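Local atomic coordinates of aromatic-amino-acid:2-oxoglutarate transaminase (Candida albicans, PDB entry 6HND), a protein that probably catalyses the pyridoxal-phosphate-dependent transamination of aromatic amino acids, and perhaps of 2-aminoadipate, with 2-oxoglutarate as amino acceptor. Residues D62-K67 against R403-Y408; V206-N211 against V225-N230; Y283-L288 against S340-P345. All coordinates share one frame; numbering follows the deposited sequence.

The three contacts differ in burial and in distance from the chain's centre. Contact 3 is the core one, its centre about 9 Å from that of the chain, and it carries the cofactor; contact 2 is also buried but its centre lies about 23 Å out, at the edge strand of the large mixed sheet; contact 1 is partly buried. Contacts 1 and 3 touch, Arg-403 NE reaching Thr-287 OG1 at 3.0 Å, and both border the second subunit, whereas contact 2 touches neither. Their chemistry differs accordingly: amide against carbon atoms in contact 1, aliphatic packing in contact 2, a covalent lysine–cofactor bond with apolar packing beside it in contact 3.

Contact 1 of 3, residues D62-K67 against R403-Y408; sequences DYPFQK and RLNYSY
Asn-405, on helix 392-418, has the largest share of the buried surface here, 57 of 101 Å², and meets the loop 62-67 through the two atoms at the end of its amide. OD1 approaches the Phe-65 ring, 3.5 Å from CE2, while ND2 rests on the pyrrolidine ring of Pro-64, 3.9 Å from CB. Amide and phenyl planes are inclined by only 23°, yet OD1 comes to the ring obliquely. The Asn-405 and Pro-64 side chains run past each other in opposite directions. No hydrogen bond joins the amide to the loop; the contact is one of close approach to carbon atoms.

Phe-65 and Pro-64 bury nearly equal areas, 23 and 22 Å². Both occupy the central positions of a type II beta turn, Tyr-63 to Gln-66, closed by Gln-66 N bonding Tyr-63 O at 3.2 Å. Phe-65 has a positive phi of 72°, as expected for the third residue of such a turn, and its CG stands beside the backbone N (chi1 -62°), which carries the ring toward the helix. A side-chain bond also spans the turn: Asp-62 N donates to Gln-66 OE1 at 2.7 Å in a nearly straight bond, with the donor tilted from the carbonyl plane.

Trp-398 and Arg-409 of the same helix touch Pro-64 and Phe-65 respectively, and Phe-50 of the second subunit packs on Asn-405 and meets the Phe-65 ring edge-to-face. Taken together, the contact joins a beta turn, in the loop between strands 53-60 and 109-113, to a long helix at the dimer interface of a PLP-dependent aminotransferase.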
# COMPACT_ATOMS: atom_id res chain seq x y z
N ASP B 62 25.24 -0.10 14.90
CA ASP B 62 25.96 -1.39 14.72
C ASP B 62 25.24 -2.48 15.51
O ASP B 62 25.33 -3.66 15.10
CB ASP B 62 27.42 -1.24 15.14
CG ASP B 62 28.11 -0.22 14.28
OD1 ASP B 62 28.09 -0.40 13.04
OD2 ASP B 62 28.59 0.75 14.84
N TYR B 63 24.55 -2.10 16.58
CA TYR B 63 23.83 -3.05 17.46
C TYR B 63 22.62 -2.31 18.02
O TYR B 63 22.64 -1.08 18.19
CB TYR B 63 24.77 -3.63 18.53
CG TYR B 63 25.50 -2.60 19.36
CD1 TYR B 63 24.94 -2.07 20.51
CD2 TYR B 63 26.76 -2.14 18.99
CE1 TYR B 63 25.58 -1.09 21.25
CE2 TYR B 63 27.43 -1.17 19.73
CZ TYR B 63 26.83 -0.64 20.86
OH TYR B 63 27.46 0.32 21.60
N PRO B 64 21.52 -3.05 18.30
CA PRO B 64 20.35 -2.45 18.93
C PRO B 64 20.75 -1.69 20.19
O PRO B 64 21.55 -2.21 20.95
CB PRO B 64 19.43 -3.63 19.28
CG PRO B 64 19.94 -4.81 18.44
CD PRO B 64 21.35 -4.47 17.99
N PHE B 65 20.15 -0.51 20.40
CA PHE B 65 20.31 0.36 21.60
C PHE B 65 21.68 1.04 21.63
O PHE B 65 21.95 1.65 22.65
CB PHE B 65 20.02 -0.43 22.88
CG PHE B 65 18.60 -0.92 22.88
CD1 PHE B 65 17.57 -0.10 23.32
CD2 PHE B 65 18.27 -2.16 22.35
CE1 PHE B 65 16.25 -0.53 23.27
CE2 PHE B 65 16.95 -2.58 22.29
CZ PHE B 65 15.94 -1.76 22.73
N GLN B 66 22.48 0.99 20.56
CA GLN B 66 23.72 1.81 20.45
C GLN B 66 23.36 3.30 20.59
O GLN B 66 22.38 3.72 19.96
CB GLN B 66 24.44 1.59 19.12
CG GLN B 66 25.85 2.20 19.11
CD GLN B 66 26.54 2.06 17.77
OE1 GLN B 66 25.93 1.79 16.74
NE2 GLN B 66 27.84 2.30 17.77
N LYS B 67 24.14 4.04 21.38
CA LYS B 67 24.02 5.51 21.61
C LYS B 67 25.08 6.21 20.75
O LYS B 67 26.28 5.95 20.97
CB LYS B 67 24.18 5.85 23.10
CG LYS B 67 22.90 6.25 23.82
CD LYS B 67 21.80 5.19 23.77
CE LYS B 67 20.57 5.53 24.59
NZ LYS B 67 19.62 4.39 24.61
N ARG B 403 18.19 -11.27 18.49
CA ARG B 403 17.84 -12.52 19.21
C ARG B 403 18.28 -12.43 20.68
O ARG B 403 17.44 -12.75 21.58
CB ARG B 403 18.48 -13.72 18.50
CG ARG B 403 18.25 -15.04 19.21
CD ARG B 403 18.77 -16.21 18.41
NE ARG B 403 18.74 -17.39 19.25
CZ ARG B 403 19.64 -17.67 20.21
NH1 ARG B 403 20.67 -16.88 20.46
NH2 ARG B 403 19.48 -18.78 20.91
N LEU B 404 19.54 -12.01 20.89
CA LEU B 404 20.20 -11.95 22.22
C LEU B 404 19.43 -10.99 23.11
O LEU B 404 19.26 -11.34 24.29
CB LEU B 404 21.64 -11.46 22.10
CG LEU B 404 22.67 -12.51 21.72
CD1 LEU B 404 24.07 -11.92 21.79
CD2 LEU B 404 22.54 -13.74 22.62
N ASN B 405 19.07 -9.82 22.59
CA ASN B 405 18.27 -8.81 23.34
C ASN B 405 16.95 -9.44 23.79
O ASN B 405 16.61 -9.37 25.00
CB ASN B 405 17.92 -7.58 22.50
CG ASN B 405 18.74 -6.35 22.83
OD1 ASN B 405 18.30 -5.50 23.61
ND2 ASN B 405 19.90 -6.24 22.20
N TYR B 406 16.21 -9.99 22.82
CA TYR B 406 14.87 -10.60 23.01
C TYR B 406 14.99 -11.74 24.02
O TYR B 406 14.12 -11.84 24.91
CB TYR B 406 14.28 -11.03 21.66
CG TYR B 406 13.54 -9.92 20.96
CD1 TYR B 406 12.26 -9.57 21.35
CD2 TYR B 406 14.10 -9.19 19.93
CE1 TYR B 406 11.56 -8.54 20.73
CE2 TYR B 406 13.42 -8.16 19.30
CZ TYR B 406 12.14 -7.85 19.69
OH TYR B 406 11.44 -6.85 19.09
N SER B 407 16.04 -12.56 23.88
CA SER B 407 16.32 -13.69 24.79
C SER B 407 16.47 -13.16 26.21
O SER B 407 15.84 -13.72 27.12
CB SER B 407 17.51 -14.49 24.38
OG SER B 407 17.83 -15.48 25.37
N TYR B 408 17.30 -12.13 26.40
CA TYR B 408 17.52 -11.55 27.75
C TYR B 408 16.18 -10.99 28.25
O TYR B 408 15.82 -11.27 29.42
CB TYR B 408 18.65 -10.52 27.73
CG TYR B 408 18.98 -9.92 29.08
CD1 TYR B 408 19.56 -10.69 30.08
CD2 TYR B 408 18.71 -8.59 29.36
CE1 TYR B 408 19.86 -10.16 31.33
CE2 TYR B 408 19.01 -8.04 30.60
CZ TYR B 408 19.58 -8.83 31.59
OH TYR B 408 19.89 -8.32 32.81

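Contact 2 of 3, residues V206-N211 against V225-N230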
# COMPACT_ATOMS: atom_id res chain seq x y z
N VAL B 206 -13.45 -20.64 11.07
CA VAL B 206 -13.76 -21.74 12.03
C VAL B 206 -12.55 -21.88 12.95
O VAL B 206 -11.42 -22.03 12.49
CB VAL B 206 -14.11 -23.02 11.27
CG1 VAL B 206 -13.93 -24.27 12.11
CG2 VAL B 206 -15.53 -22.91 10.71
N PRO B 207 -12.78 -21.74 14.27
CA PRO B 207 -11.70 -21.78 15.25
C PRO B 207 -11.13 -23.19 15.46
O PRO B 207 -11.88 -24.13 15.50
CB PRO B 207 -12.41 -21.26 16.52
CG PRO B 207 -13.83 -21.77 16.37
CD PRO B 207 -14.11 -21.61 14.89
N VAL B 208 -9.82 -23.29 15.57
CA VAL B 208 -9.06 -24.55 15.82
C VAL B 208 -8.48 -24.44 17.23
O VAL B 208 -7.65 -23.51 17.46
CB VAL B 208 -7.96 -24.75 14.75
CG1 VAL B 208 -6.93 -25.79 15.17
CG2 VAL B 208 -8.52 -25.11 13.38
N LYS B 209 -8.87 -25.33 18.13
CA LYS B 209 -8.51 -25.26 19.57
C LYS B 209 -6.98 -25.29 19.73
O LYS B 209 -6.29 -25.98 18.98
CB LYS B 209 -9.11 -26.40 20.39
CG LYS B 209 -10.63 -26.47 20.39
CD LYS B 209 -11.22 -27.36 21.48
CE LYS B 209 -12.69 -27.66 21.26
NZ LYS B 209 -13.26 -28.38 22.42
N ILE B 210 -6.49 -24.52 20.69
CA ILE B 210 -5.07 -24.50 21.08
C ILE B 210 -4.94 -25.29 22.37
O ILE B 210 -5.77 -25.11 23.27
CB ILE B 210 -4.58 -23.06 21.24
CG1 ILE B 210 -4.29 -22.45 19.87
CG2 ILE B 210 -3.37 -23.01 22.16
CD1 ILE B 210 -4.11 -20.97 19.92
N ASN B 211 -3.95 -26.17 22.42
CA ASN B 211 -3.58 -26.91 23.65
C ASN B 211 -2.69 -25.96 24.48
O ASN B 211 -1.70 -25.47 23.93
CB ASN B 211 -2.95 -28.24 23.24
CG ASN B 211 -2.20 -28.93 24.36
OD1 ASN B 211 -2.56 -28.78 25.52
ND2 ASN B 211 -1.16 -29.68 24.02
N VAL B 225 -7.57 -33.14 14.15
CA VAL B 225 -7.95 -34.41 13.46
C VAL B 225 -9.47 -34.65 13.63
O VAL B 225 -10.16 -34.89 12.63
CB VAL B 225 -7.07 -35.58 13.93
CG1 VAL B 225 -7.55 -36.92 13.38
CG2 VAL B 225 -5.63 -35.38 13.54
N ASP B 226 -9.99 -34.55 14.85
CA ASP B 226 -11.42 -34.84 15.12
C ASP B 226 -12.30 -33.88 14.29
O ASP B 226 -13.30 -34.36 13.68
CB ASP B 226 -11.72 -34.77 16.62
CG ASP B 226 -13.18 -35.03 16.92
OD1 ASP B 226 -13.62 -36.18 16.75
OD2 ASP B 226 -13.90 -34.07 17.26
N LEU B 227 -11.97 -32.58 14.29
CA LEU B 227 -12.70 -31.55 13.50
C LEU B 227 -12.70 -31.97 12.02
O LEU B 227 -13.74 -31.94 11.38
CB LEU B 227 -12.04 -30.18 13.72
CG LEU B 227 -12.57 -28.99 12.91
CD1 LEU B 227 -14.02 -28.71 13.24
CD2 LEU B 227 -11.73 -27.74 13.16
N LEU B 228 -11.56 -32.41 11.49
CA LEU B 228 -11.44 -32.75 10.05
C LEU B 228 -12.13 -34.09 9.74
O LEU B 228 -12.78 -34.17 8.71
CB LEU B 228 -9.96 -32.74 9.68
CG LEU B 228 -9.37 -31.35 9.51
CD1 LEU B 228 -7.90 -31.42 9.07
CD2 LEU B 228 -10.18 -30.55 8.50
N GLU B 229 -12.02 -35.08 10.62
CA GLU B 229 -12.61 -36.42 10.39
C GLU B 229 -14.12 -36.37 10.59
O GLU B 229 -14.78 -37.20 10.00
CB GLU B 229 -12.05 -37.48 11.35
CG GLU B 229 -10.61 -37.85 11.04
CD GLU B 229 -10.06 -38.96 11.90
OE1 GLU B 229 -10.82 -39.44 12.78
OE2 GLU B 229 -8.88 -39.35 11.69
N ASN B 230 -14.62 -35.44 11.41
CA ASN B 230 -16.06 -35.39 11.78
C ASN B 230 -16.61 -34.01 11.38
O ASN B 230 -17.52 -33.49 12.06
CB ASN B 230 -16.27 -35.75 13.26
CG ASN B 230 -15.73 -37.12 13.62
OD1 ASN B 230 -16.18 -38.14 13.11
ND2 ASN B 230 -14.73 -37.19 14.49
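The apolar contacts between Leu-227 and the strand all converge on one methyl, CD2. It lies 4.2 Å from Val-206 CG1 and equally far, 4.2 Å, from Val-208 CG2, so a single leucine branch bridges two residues that are two apart along the strand. Leu-227 supplies 53 of the 95 Å² buried between the segments. Its CG is anti to the backbone N (chi1 176°), which extends the branch from the helix to the strand, and its side chain crosses that of Val-208 at about a right angle. On Val-208 the methyl that touches is CG2, the one set beside the backbone N. The carbonyl oxygen of Pro-207, between the two valines, is 4.3 Å from the same CD2, a loose approach of methyl to backbone.

No polar bond joins the two segments. The strand's backbone is paired, at Val-206 and Val-208, with strand 183-187 and the adjoining Glu-188. In the helix, Glu-229 N bonds Val-225 O at 2.7 Å and Asn-230 N bonds Asp-226 O at 2.8 Å; Asn-230 then leaves helical geometry. Its ND2 turns back toward Asp-226, but both bonds it makes there, to the carbonyl O and to OD1, are weak.

The axes of strand 206-208 and helix 225-229 pass 10.5 Å apart, with their directions 144° from each other, so the helix runs closer to antiparallel than to parallel with the strand. Leu-185 of the adjoining strand touches Val-206, Val-208 and Leu-227, and Tyr-235 adds to the cover over Val-206 and Leu-227. This is a helix laid against the edge strand, 204-208, of the seven-stranded mixed sheet in the alpha/beta large domain of fold-type I PLP enzymes.

Contact 3 of 3, residues Y283-L288 against S340-P345; sequences YGYLTL and SKLFAP. With PLP (pyridoxal-5'-phosphate), chain E.
Lys-341 and Tyr-283 meet beside the internal aldimine of a fold-type I PLP enzyme, in which Lys-341 is joined covalently to the cofactor. The lysine can be followed outward from CB, whose bond from CA is directed at 283-288. CG lies beside the backbone N (chi1 -44°), and the chain bends at chi2, -113°, which places CD at the edge of the Tyr-283 ring, near its plane and 4.1 Å from CD2. The two side chains run side by side, pointing the same way. CD is also 3.7 Å from PLP C4A. CE lies 3.8 Å from PLP C4, and a second bend, at chi4 (59°), turns NZ onto PLP C4A, bonded at 1.3 Å, a length consistent with a Schiff base.

Tyr-283 ends at the same cofactor: its OH is hydrogen-bonded to PLP O3 at 3.1 Å. Ser-340 OG donates a hydrogen bond to PLP O2P at 2.6 Å, so consecutive residues hold the C4A carbon and the phosphate of PLP. Asn-252 ND2 and Tyr-130 OH of the second subunit are also hydrogen-bonded to PLP.

Next along the chain, Leu-342 splits its methyls between two residues of the turn 283-286. CD2 packs on Leu-286 CD2 at 4.0 Å, while CD1 reaches Tyr-285 CD2 at 3.8 Å, approaching the ring obliquely.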
# COMPACT_ATOMS: atom_id res chain seq x y z
N TYR B 283 8.35 -13.22 13.34
CA TYR B 283 9.50 -13.21 14.30
C TYR B 283 10.00 -14.63 14.63
O TYR B 283 10.64 -14.78 15.69
CB TYR B 283 9.11 -12.48 15.59
CG TYR B 283 7.65 -12.63 15.91
CD1 TYR B 283 7.09 -13.89 15.90
CD2 TYR B 283 6.82 -11.54 16.12
CE1 TYR B 283 5.74 -14.07 16.11
CE2 TYR B 283 5.46 -11.70 16.31
CZ TYR B 283 4.92 -12.98 16.28
OH TYR B 283 3.60 -13.22 16.49
N GLY B 284 9.79 -15.60 13.73
CA GLY B 284 10.27 -16.98 13.89
C GLY B 284 11.78 -17.04 13.82
O GLY B 284 12.35 -18.09 14.16
N TYR B 285 12.43 -15.96 13.38
CA TYR B 285 13.91 -15.88 13.34
C TYR B 285 14.42 -15.56 14.74
O TYR B 285 15.58 -15.90 15.04
CB TYR B 285 14.41 -14.89 12.30
CG TYR B 285 14.02 -15.25 10.89
CD1 TYR B 285 14.62 -16.33 10.27
CD2 TYR B 285 13.07 -14.54 10.19
CE1 TYR B 285 14.28 -16.70 8.99
CE2 TYR B 285 12.73 -14.91 8.89
CZ TYR B 285 13.33 -16.00 8.30
OH TYR B 285 13.01 -16.42 7.04
N LEU B 286 13.57 -14.97 15.59
CA LEU B 286 13.94 -14.62 17.00
C LEU B 286 13.71 -15.85 17.88
O LEU B 286 12.72 -15.88 18.60
CB LEU B 286 13.11 -13.41 17.43
CG LEU B 286 13.24 -12.20 16.51
CD1 LEU B 286 12.27 -11.11 16.92
CD2 LEU B 286 14.68 -11.67 16.47
N THR B 287 14.58 -16.86 17.76
CA THR B 287 14.51 -18.14 18.51
C THR B 287 15.04 -17.86 19.91
O THR B 287 16.02 -17.12 20.02
CB THR B 287 15.26 -19.27 17.79
OG1 THR B 287 16.63 -18.86 17.66
CG2 THR B 287 14.70 -19.58 16.42
N LEU B 288 14.38 -18.39 20.95
CA LEU B 288 14.71 -18.07 22.36
C LEU B 288 15.03 -19.37 23.08
O LEU B 288 14.18 -20.27 23.10
CB LEU B 288 13.51 -17.36 23.01
CG LEU B 288 12.91 -16.20 22.23
CD1 LEU B 288 11.66 -15.70 22.92
CD2 LEU B 288 13.91 -15.08 22.05
N SER B 340 8.80 -5.71 9.51
CA SER B 340 8.22 -4.93 10.63
C SER B 340 8.98 -5.21 11.94
O SER B 340 9.35 -4.28 12.66
CB SER B 340 6.74 -5.16 10.77
OG SER B 340 6.02 -4.49 9.73
N LYS B 341 9.19 -6.49 12.25
CA LYS B 341 9.62 -6.87 13.59
C LYS B 341 11.14 -7.09 13.61
O LYS B 341 11.75 -7.01 14.68
CB LYS B 341 8.71 -7.99 14.15
CG LYS B 341 7.21 -7.80 13.92
CD LYS B 341 6.33 -7.56 15.15
CE LYS B 341 4.89 -7.09 14.89
NZ LYS B 341 4.11 -8.04 14.07
N LEU B 342 11.78 -7.22 12.43
CA LEU B 342 13.22 -7.39 12.33
C LEU B 342 13.93 -6.09 11.92
O LEU B 342 15.14 -6.04 12.05
CB LEU B 342 13.54 -8.42 11.25
CG LEU B 342 13.30 -9.89 11.58
CD1 LEU B 342 13.65 -10.75 10.39
CD2 LEU B 342 14.12 -10.30 12.80
N PHE B 343 13.24 -5.14 11.27
CA PHE B 343 13.82 -3.86 10.80
C PHE B 343 13.01 -2.72 11.43
O PHE B 343 13.54 -2.13 12.39
CB PHE B 343 13.89 -3.85 9.27
CG PHE B 343 14.81 -2.82 8.67
CD1 PHE B 343 14.63 -1.46 8.92
CD2 PHE B 343 15.84 -3.20 7.82
CE1 PHE B 343 15.46 -0.51 8.34
CE2 PHE B 343 16.67 -2.25 7.24
CZ PHE B 343 16.48 -0.91 7.51
N ALA B 344 11.79 -2.43 10.96
CA ALA B 344 10.88 -1.46 11.62
C ALA B 344 9.45 -1.53 11.07
O ALA B 344 9.23 -1.70 9.87
CB ALA B 344 11.45 -0.08 11.44
N PRO B 345 8.40 -1.40 11.89
CA PRO B 345 7.03 -1.42 11.37
C PRO B 345 6.71 -0.30 10.37
O PRO B 345 5.94 -0.55 9.45
CB PRO B 345 6.18 -1.26 12.63
CG PRO B 345 7.06 -1.77 13.74
CD PRO B 345 8.44 -1.30 13.36
N1 PLP E . 0.90 -11.34 12.06
C2 PLP E . 1.36 -11.49 13.30
C2A PLP E . 1.24 -12.85 13.91
C3 PLP E . 1.97 -10.40 13.99
O3 PLP E . 2.43 -10.59 15.26
C4 PLP E . 2.07 -9.14 13.34
C4A PLP E . 2.79 -8.04 14.02
C5 PLP E . 1.58 -9.03 12.02
C6 PLP E . 1.00 -10.14 11.46
C5A PLP E . 1.54 -7.73 11.27
O4P PLP E . 2.81 -7.27 10.74
P PLP E . 2.86 -5.95 9.80
O1P PLP E . 1.59 -5.94 8.97
O2P PLP E . 4.17 -6.17 9.05
O3P PLP E . 2.92 -4.78 10.73